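Local coordinates for protein TSC1 N-terminal domain (Chaetomium thermophilum, PDB 7A0M) that probably tethers the TSC complex, a brake on mTORC1 signalling, to lysosomal phosphoinositides as the N-terminal domain of its TSC1 subunit, at residues 270-275 with 347-352; 340-345 with 363-368. All coordinates share one frame; numbering follows the deposited sequence.

Contact 1 of 2, residues 270-275 with 347-352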
ATOM      1  N   LEU B 270      20.522  -7.715   7.260  1.00 38.86           N
ATOM      2  CA  LEU B 270      19.853  -7.117   6.110  1.00 44.80           C
ATOM      3  C   LEU B 270      19.092  -5.854   6.498  1.00 52.85           C
ATOM      4  O   LEU B 270      19.087  -4.869   5.749  1.00 43.37           O
ATOM      5  CB  LEU B 270      18.911  -8.137   5.470  1.00 50.28           C
ATOM      6  CG  LEU B 270      19.580  -9.394   4.908  1.00 47.45           C
ATOM      7  CD1 LEU B 270      18.540 -10.432   4.517  1.00 32.61           C
ATOM      8  CD2 LEU B 270      20.460  -9.043   3.717  1.00 28.44           C
ATOM      9  N   PHE B 271      18.443  -5.862   7.664  1.00 45.41           N
ATOM     10  CA  PHE B 271      17.718  -4.677   8.115  1.00 42.67           C
ATOM     11  C   PHE B 271      18.670  -3.535   8.449  1.00 45.47           C
ATOM     12  O   PHE B 271      18.385  -2.372   8.143  1.00 44.52           O
ATOM     13  CB  PHE B 271      16.848  -5.022   9.324  1.00 35.61           C
ATOM     14  CG  PHE B 271      15.747  -5.999   9.025  1.00 25.64           C
ATOM     15  CD1 PHE B 271      15.250  -6.134   7.738  1.00 42.55           C
ATOM     16  CD2 PHE B 271      15.204  -6.778  10.032  1.00 38.19           C
ATOM     17  CE1 PHE B 271      14.233  -7.032   7.462  1.00 42.53           C
ATOM     18  CE2 PHE B 271      14.189  -7.677   9.763  1.00 45.71           C
ATOM     19  CZ  PHE B 271      13.703  -7.804   8.477  1.00 36.99           C
ATOM     20  N   ASN B 272      19.803  -3.846   9.085  1.00 44.99           N
ATOM     21  CA  ASN B 272      20.783  -2.811   9.402  1.00 38.28           C
ATOM     22  C   ASN B 272      21.394  -2.209   8.144  1.00 42.68           C
ATOM     23  O   ASN B 272      21.710  -1.014   8.122  1.00 41.51           O
ATOM     24  CB  ASN B 272      21.876  -3.379  10.307  1.00 42.31           C
ATOM     25  CG  ASN B 272      21.393  -3.624  11.723  1.00 47.84           C
ATOM     26  OD1 ASN B 272      20.408  -3.033  12.168  1.00 54.03           O
ATOM     27  ND2 ASN B 272      22.087  -4.500  12.442  1.00 49.90           N
ATOM     28  N   ILE B 273      21.579  -3.017   7.097  1.00 40.37           N
ATOM     29  CA  ILE B 273      22.084  -2.490   5.833  1.00 42.17           C
ATOM     30  C   ILE B 273      21.110  -1.474   5.252  1.00 47.13           C
ATOM     31  O   ILE B 273      21.517  -0.414   4.760  1.00 41.49           O
ATOM     32  CB  ILE B 273      22.362  -3.639   4.846  1.00 37.89           C
ATOM     33  CG1 ILE B 273      23.573  -4.454   5.305  1.00 38.76           C
ATOM     34  CG2 ILE B 273      22.583  -3.101   3.436  1.00 27.89           C
ATOM     35  CD1 ILE B 273      23.832  -5.686   4.466  1.00 38.40           C
ATOM     36  N   TYR B 274      19.809  -1.775   5.306  1.00 55.09           N
ATOM     37  CA  TYR B 274      18.810  -0.824   4.828  1.00 49.24           C
ATOM     38  C   TYR B 274      18.882   0.490   5.596  1.00 47.14           C
ATOM     39  O   TYR B 274      18.807   1.571   5.000  1.00 50.92           O
ATOM     40  CB  TYR B 274      17.410  -1.429   4.935  1.00 44.13           C
ATOM     41  CG  TYR B 274      16.302  -0.405   4.840  1.00 42.07           C
ATOM     42  CD1 TYR B 274      15.877   0.072   3.608  1.00 43.41           C
ATOM     43  CD2 TYR B 274      15.680   0.085   5.982  1.00 45.94           C
ATOM     44  CE1 TYR B 274      14.867   1.011   3.516  1.00 48.30           C
ATOM     45  CE2 TYR B 274      14.670   1.023   5.899  1.00 36.53           C
ATOM     46  CZ  TYR B 274      14.268   1.481   4.665  1.00 43.63           C
ATOM     47  OH  TYR B 274      13.260   2.415   4.578  1.00 47.22           O
ATOM     48  N   ALA B 275      19.021   0.416   6.922  1.00 39.19           N
ATOM     49  CA  ALA B 275      19.078   1.631   7.730  1.00 44.34           C
ATOM     50  C   ALA B 275      20.322   2.452   7.411  1.00 50.65           C
ATOM     51  O   ALA B 275      20.266   3.687   7.390  1.00 51.08           O
ATOM     52  CB  ALA B 275      19.029   1.276   9.214  1.00 37.49           C
ATOM     53  N   ASN B 347      15.060  -3.364  19.418  1.00 53.90           N
ATOM     54  CA  ASN B 347      15.240  -4.811  19.490  1.00 56.56           C
ATOM     55  C   ASN B 347      16.457  -5.312  18.719  1.00 49.73           C
ATOM     56  O   ASN B 347      16.795  -6.494  18.843  1.00 42.61           O
ATOM     57  CB  ASN B 347      13.986  -5.516  18.965  1.00 53.16           C
ATOM     58  CG  ASN B 347      12.843  -5.489  19.959  1.00 59.87           C
ATOM     59  OD1 ASN B 347      12.988  -4.988  21.073  1.00 66.73           O
ATOM     60  ND2 ASN B 347      11.697  -6.027  19.559  1.00 56.03           N
ATOM     61  N   TYR B 348      17.121  -4.460  17.936  1.00 52.54           N
ATOM     62  CA  TYR B 348      18.226  -4.895  17.094  1.00 55.65           C
ATOM     63  C   TYR B 348      19.541  -4.178  17.353  1.00 51.80           C
ATOM     64  O   TYR B 348      20.591  -4.710  16.981  1.00 62.90           O
ATOM     65  CB  TYR B 348      17.872  -4.717  15.607  1.00 49.21           C
ATOM     66  CG  TYR B 348      16.731  -5.581  15.119  1.00 50.63           C
ATOM     67  CD1 TYR B 348      15.410  -5.192  15.301  1.00 50.12           C
ATOM     68  CD2 TYR B 348      16.976  -6.779  14.460  1.00 53.41           C
ATOM     69  CE1 TYR B 348      14.365  -5.975  14.849  1.00 48.77           C
ATOM     70  CE2 TYR B 348      15.937  -7.569  14.004  1.00 59.84           C
ATOM     71  CZ  TYR B 348      14.634  -7.163  14.201  1.00 55.06           C
ATOM     72  OH  TYR B 348      13.596  -7.944  13.750  1.00 64.74           O
ATOM     73  N   LEU B 349      19.522  -2.998  17.970  1.00 50.20           N
ATOM     74  CA  LEU B 349      20.709  -2.170  18.083  1.00 55.45           C
ATOM     75  C   LEU B 349      21.094  -1.980  19.543  1.00 56.02           C
ATOM     76  O   LEU B 349      20.228  -1.657  20.369  1.00 45.88           O
ATOM     77  CB  LEU B 349      20.476  -0.802  17.426  1.00 48.33           C
ATOM     78  CG  LEU B 349      20.161  -0.819  15.930  1.00 50.55           C
ATOM     79  CD1 LEU B 349      19.782   0.572  15.449  1.00 45.06           C
ATOM     80  CD2 LEU B 349      21.346  -1.358  15.145  1.00 41.28           C
ATOM     81  N   PRO B 350      22.359  -2.184  19.905  1.00 53.05           N
ATOM     82  CA  PRO B 350      22.801  -1.839  21.263  1.00 58.80           C
ATOM     83  C   PRO B 350      22.623  -0.350  21.515  1.00 66.51           C
ATOM     84  O   PRO B 350      22.996   0.487  20.690  1.00 71.99           O
ATOM     85  CB  PRO B 350      24.279  -2.246  21.272  1.00 56.78           C
ATOM     86  CG  PRO B 350      24.400  -3.261  20.182  1.00 60.10           C
ATOM     87  CD  PRO B 350      23.425  -2.834  19.125  1.00 52.84           C
ATOM     88  N   HIS B 351      22.041  -0.024  22.665  1.00 61.80           N
ATOM     89  CA  HIS B 351      21.687   1.355  22.962  1.00 59.42           C
ATOM     90  C   HIS B 351      21.591   1.533  24.467  1.00 60.57           C
ATOM     91  O   HIS B 351      21.495   0.561  25.222  1.00 72.80           O
ATOM     92  CB  HIS B 351      20.362   1.742  22.297  1.00 53.82           C
ATOM     93  CG  HIS B 351      19.177   1.024  22.864  1.00 54.43           C
ATOM     94  ND1 HIS B 351      18.740  -0.191  22.381  1.00 47.93           N
ATOM     95  CD2 HIS B 351      18.345   1.345  23.883  1.00 50.38           C
ATOM     96  CE1 HIS B 351      17.686  -0.583  23.073  1.00 47.80           C
ATOM     97  NE2 HIS B 351      17.426   0.330  23.992  1.00 47.45           N
ATOM     98  N   ALA B 352      21.615   2.794  24.889  1.00 67.84           N
ATOM     99  CA  ALA B 352      21.377   3.170  26.277  1.00 61.19           C
ATOM    100  C   ALA B 352      19.903   3.519  26.442  1.00 67.39           C
ATOM    101  O   ALA B 352      19.424   4.496  25.857  1.00 64.17           O
ATOM    102  CB  ALA B 352      22.259   4.347  26.685  1.00 59.74           C
TER
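Tyr348 brings its hydroxyl to the edge of the Phe271 ring: OH lies 4.0 Å from CE2 of Phe271, near the plane of that ring. Next to it, CD2 of Phe271 stands 4.1 Å from CE2 of Tyr348. Both CG atoms sit anti to their own carbonyl carbons (chi1 -65° in each), which sends the rings into the gap between helix 267-278 and the loop, where the nearest CA atoms, those of Asn272 and Tyr348, are still 8.4 Å apart. Beside this pair, Asn272 and Leu349 run past each other in opposite directions, and the methyl CD2 of Leu349 comes to 3.5 Å from OD1 of Asn272. That is van der Waals contact; the polar partner of OD1 is the hydroxyl of Tyr341. No hydrogen bond joins the two segments directly. Within the loop, ND1 of His351 donates to O of Leu349 at 2.9 Å, almost straight at 170° and in the plane of the imidazole. Further out, Tyr341 packs edge-to-face with Tyr348 and also meets the ring of Phe271, as does that of Phe338, while Leu349 reaches His361 on helix 357-373. This is aromatic packing of a connecting loop against a helix of an all-helical domain, within the Hamartin family region.

Contact 2 of 2, residues 340-345 with 363-368. With SO4 (sulfate ion), chain E.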
ATOM      1  N   ASP B 340       8.481  -4.397  11.671  1.00 36.75           N
ATOM      2  CA  ASP B 340       8.798  -4.448  13.094  1.00 43.45           C
ATOM      3  C   ASP B 340      10.183  -3.881  13.378  1.00 42.63           C
ATOM      4  O   ASP B 340      10.400  -3.285  14.439  1.00 43.10           O
ATOM      5  CB  ASP B 340       8.694  -5.881  13.612  1.00 39.05           C
ATOM      6  CG  ASP B 340       8.779  -5.959  15.124  1.00 47.73           C
ATOM      7  OD1 ASP B 340       7.772  -5.642  15.794  1.00 50.17           O
ATOM      8  OD2 ASP B 340       9.850  -6.336  15.643  1.00 51.64           O
ATOM      9  N   TYR B 341      11.131  -4.064  12.454  1.00 49.36           N
ATOM     10  CA  TYR B 341      12.433  -3.422  12.603  1.00 43.18           C
ATOM     11  C   TYR B 341      12.292  -1.907  12.552  1.00 35.39           C
ATOM     12  O   TYR B 341      12.893  -1.189  13.359  1.00 48.33           O
ATOM     13  CB  TYR B 341      13.390  -3.915  11.516  1.00 39.29           C
ATOM     14  CG  TYR B 341      14.733  -3.215  11.507  1.00 37.31           C
ATOM     15  CD1 TYR B 341      15.756  -3.627  12.351  1.00 44.25           C
ATOM     16  CD2 TYR B 341      14.981  -2.150  10.650  1.00 31.67           C
ATOM     17  CE1 TYR B 341      16.986  -2.996  12.348  1.00 38.87           C
ATOM     18  CE2 TYR B 341      16.208  -1.512  10.640  1.00 32.67           C
ATOM     19  CZ  TYR B 341      17.207  -1.939  11.490  1.00 38.65           C
ATOM     20  OH  TYR B 341      18.430  -1.307  11.483  1.00 43.37           O
ATOM     21  N   ILE B 342      11.505  -1.404  11.599  1.00 35.87           N
ATOM     22  CA  ILE B 342      11.260   0.031  11.511  1.00 42.10           C
ATOM     23  C   ILE B 342      10.480   0.519  12.726  1.00 50.39           C
ATOM     24  O   ILE B 342      10.699   1.639  13.205  1.00 53.07           O
ATOM     25  CB  ILE B 342      10.527   0.361  10.196  1.00 45.18           C
ATOM     26  CG1 ILE B 342      11.393  -0.016   8.993  1.00 41.56           C
ATOM     27  CG2 ILE B 342      10.147   1.835  10.135  1.00 38.40           C
ATOM     28  CD1 ILE B 342      10.700   0.174   7.662  1.00 41.03           C
ATOM     29  N   ARG B 343       9.579  -0.311  13.258  1.00 43.25           N
ATOM     30  CA  ARG B 343       8.790   0.103  14.414  1.00 46.28           C
ATOM     31  C   ARG B 343       9.648   0.201  15.666  1.00 52.11           C
ATOM     32  O   ARG B 343       9.580   1.191  16.403  1.00 45.86           O
ATOM     33  CB  ARG B 343       7.643  -0.877  14.661  1.00 47.27           C
ATOM     34  CG  ARG B 343       6.806  -0.507  15.879  1.00 45.03           C
ATOM     35  CD  ARG B 343       5.818  -1.596  16.255  1.00 45.77           C
ATOM     36  NE  ARG B 343       6.496  -2.819  16.677  1.00 38.50           N
ATOM     37  CZ  ARG B 343       6.899  -3.059  17.922  1.00 45.21           C
ATOM     38  NH1 ARG B 343       6.697  -2.156  18.871  1.00 55.78           N
ATOM     39  NH2 ARG B 343       7.508  -4.199  18.219  1.00 47.59           N
ATOM     40  N   LYS B 344      10.461  -0.818  15.924  1.00 43.42           N
ATOM     41  CA  LYS B 344      11.240  -0.902  17.158  1.00 42.09           C
ATOM     42  C   LYS B 344      12.635  -1.398  16.820  1.00 49.21           C
ATOM     43  O   LYS B 344      12.954  -2.580  16.993  1.00 44.67           O
ATOM     44  CB  LYS B 344      10.551  -1.813  18.178  1.00 34.57           C
ATOM     45  CG  LYS B 344      11.095  -1.706  19.594  1.00 48.86           C
ATOM     46  CD  LYS B 344      10.552  -2.820  20.475  1.00 59.12           C
ATOM     47  CE  LYS B 344      11.036  -2.678  21.908  1.00 61.53           C
ATOM     48  NZ  LYS B 344      10.777  -3.906  22.710  1.00 64.13           N
ATOM     49  N   PRO B 345      13.505  -0.509  16.331  1.00 46.66           N
ATOM     50  CA  PRO B 345      14.904  -0.903  16.116  1.00 48.73           C
ATOM     51  C   PRO B 345      15.675  -1.037  17.411  1.00 55.99           C
ATOM     52  O   PRO B 345      16.846  -1.443  17.380  1.00 46.97           O
ATOM     53  CB  PRO B 345      15.457   0.234  15.251  1.00 45.66           C
ATOM     54  CG  PRO B 345      14.657   1.422  15.673  1.00 47.22           C
ATOM     55  CD  PRO B 345      13.270   0.905  15.986  1.00 48.74           C
ATOM     56  N   ALA B 363      12.552   7.497  15.052  1.00 42.27           N
ATOM     57  CA  ALA B 363      11.676   8.433  14.352  1.00 39.98           C
ATOM     58  C   ALA B 363      12.248   8.826  12.996  1.00 37.88           C
ATOM     59  O   ALA B 363      11.505   8.980  12.020  1.00 52.02           O
ATOM     60  CB  ALA B 363      11.436   9.672  15.213  1.00 40.04           C
ATOM     61  N   GLU B 364      13.569   8.995  12.915  1.00 44.07           N
ATOM     62  CA  GLU B 364      14.186   9.380  11.649  1.00 48.92           C
ATOM     63  C   GLU B 364      14.115   8.252  10.625  1.00 50.83           C
ATOM     64  O   GLU B 364      13.898   8.504   9.434  1.00 53.29           O
ATOM     65  CB  GLU B 364      15.633   9.805  11.888  1.00 51.91           C
ATOM     66  CG  GLU B 364      15.784  11.148  12.584  1.00 60.58           C
ATOM     67  CD  GLU B 364      17.217  11.439  12.982  1.00 73.88           C
ATOM     68  OE1 GLU B 364      18.090  10.583  12.730  1.00 81.82           O
ATOM     69  OE2 GLU B 364      17.472  12.523  13.548  1.00 82.12           O
ATOM     70  N   ILE B 365      14.306   7.004  11.065  1.00 57.24           N
ATOM     71  CA  ILE B 365      14.160   5.868  10.157  1.00 50.81           C
ATOM     72  C   ILE B 365      12.729   5.781   9.640  1.00 45.65           C
ATOM     73  O   ILE B 365      12.496   5.537   8.450  1.00 43.47           O
ATOM     74  CB  ILE B 365      14.590   4.563  10.854  1.00 45.90           C
ATOM     75  CG1 ILE B 365      16.085   4.591  11.175  1.00 50.67           C
ATOM     76  CG2 ILE B 365      14.253   3.356   9.988  1.00 39.22           C
ATOM     77  CD1 ILE B 365      16.973   4.233  10.004  1.00 63.56           C
ATOM     78  N   ARG B 366      11.751   5.982  10.526  1.00 47.37           N
ATOM     79  CA  ARG B 366      10.350   5.958  10.114  1.00 55.45           C
ATOM     80  C   ARG B 366      10.046   7.070   9.120  1.00 51.34           C
ATOM     81  O   ARG B 366       9.418   6.836   8.081  1.00 45.69           O
ATOM     82  CB  ARG B 366       9.444   6.081  11.338  1.00 62.35           C
ATOM     83  CG  ARG B 366       9.344   4.829  12.174  1.00 64.97           C
ATOM     84  CD  ARG B 366       8.229   4.971  13.185  1.00 59.36           C
ATOM     85  NE  ARG B 366       8.635   5.705  14.377  1.00 64.91           N
ATOM     86  CZ  ARG B 366       9.009   5.126  15.513  1.00 66.36           C
ATOM     87  NH1 ARG B 366       9.027   3.803  15.610  1.00 71.29           N
ATOM     88  NH2 ARG B 366       9.364   5.868  16.552  1.00 65.18           N
ATOM     89  N   GLU B 367      10.478   8.294   9.432  1.00 52.78           N
ATOM     90  CA  GLU B 367      10.146   9.435   8.586  1.00 54.02           C
ATOM     91  C   GLU B 367      10.738   9.280   7.190  1.00 55.87           C
ATOM     92  O   GLU B 367      10.121   9.684   6.198  1.00 50.61           O
ATOM     93  CB  GLU B 367      10.632  10.727   9.241  1.00 53.79           C
ATOM     94  CG  GLU B 367       9.992  11.992   8.689  1.00 81.65           C
ATOM     95  CD  GLU B 367       8.487  12.024   8.892  1.00 90.24           C
ATOM     96  OE1 GLU B 367       7.756  11.422   8.077  1.00 91.20           O
ATOM     97  OE2 GLU B 367       8.033  12.648   9.875  1.00 92.50           O
ATOM     98  N   ARG B 368      11.929   8.688   7.093  1.00 42.15           N
ATOM     99  CA  ARG B 368      12.540   8.446   5.793  1.00 44.02           C
ATOM    100  C   ARG B 368      11.969   7.219   5.096  1.00 44.67           C
ATOM    101  O   ARG B 368      12.114   7.093   3.875  1.00 40.59           O
ATOM    102  CB  ARG B 368      14.055   8.296   5.941  1.00 54.27           C
ATOM    103  CG  ARG B 368      14.764   9.575   6.353  1.00 61.36           C
ATOM    104  CD  ARG B 368      16.260   9.465   6.130  1.00 63.94           C
ATOM    105  NE  ARG B 368      16.935  10.747   6.308  1.00 66.96           N
ATOM    106  CZ  ARG B 368      18.065  11.086   5.695  1.00 63.93           C
ATOM    107  NH1 ARG B 368      18.646  10.238   4.857  1.00 59.57           N
ATOM    108  NH2 ARG B 368      18.611  12.273   5.916  1.00 62.66           N
TER
HETATM  109  S   SO4 E 501       7.110  -4.091  22.798  1.00 77.02           S
HETATM  110  O1  SO4 E 501       7.811  -3.750  24.032  1.00 82.82           O
HETATM  111  O2  SO4 E 501       8.062  -4.626  21.829  1.00 79.68           O
HETATM  112  O3  SO4 E 501       6.087  -5.094  23.081  1.00 70.34           O
HETATM  113  O4  SO4 E 501       6.478  -2.894  22.250  1.00 86.52           O
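Ile342 lays its methyl CG2 against the aliphatic start of Arg366, 3.7 Å from CG, the two side chains sliding past each other in opposite directions. CG2 points there because it stands anti to the backbone N of Ile342, leaving CG1 beside that nitrogen (chi1 -62°). The same methyl makes a looser contact with CG2 of Ile365, at 4.4 Å. Beyond CG the Arg366 chain bends at chi3 (-82°) and carries its guanidinium to the C-terminal end of helix 335-343, where NH1 lies 2.8 Å from O of Arg343; the N-H is poorly aimed (116°), so the bond is weak. NH1 also binds O of Tyr383 of the second subunit, whose Tyr385 packs on Arg343. On the other side of the helix end, Arg343 grips Asp340 side-on: NE and NH2 both donate to OD1, NH2 at 2.8 Å in a salt bridge, and both approach from one face of the carboxylate. CB of Lys344 covers part of one guanidinium face. A sulfate, probably from the crystallisation liquor, is held by NZ of Lys344, 2.9 Å from its O2, and more weakly by NH1 of Arg343, 3.5 Å from its O4. A leucine in place of Arg343 would probably leave the Asp340 carboxylate without its charged mate and the sulfate with one donor fewer. Apolar packing between consecutive helices, with an arginine reaching a helix C-terminal carbonyl, builds this part of the all-helical domain at its interface with a second copy.

In the fold
Contacts 1 and 2 lie side by side, their centres about 10 Å apart, on the same side of the chain's centre. Their segments alternate along the sequence: 270-275, 340-345, 347-352, 363-368. Helix 335-343 thus packs on helix 357-373 in contact 2, while the loop between those two helices turns back onto helix 267-278 in contact 1. Tyr341 joins the two directly, its OH 2.7 Å from OD1 of Asn272 in a probable hydrogen bond and its CE2 packed 3.4 Å from O of Phe271. Ala275 and Ile365 also touch, so three helices and one loop close together within the Hamartin family region, with contact 2 alone reaching the second subunit.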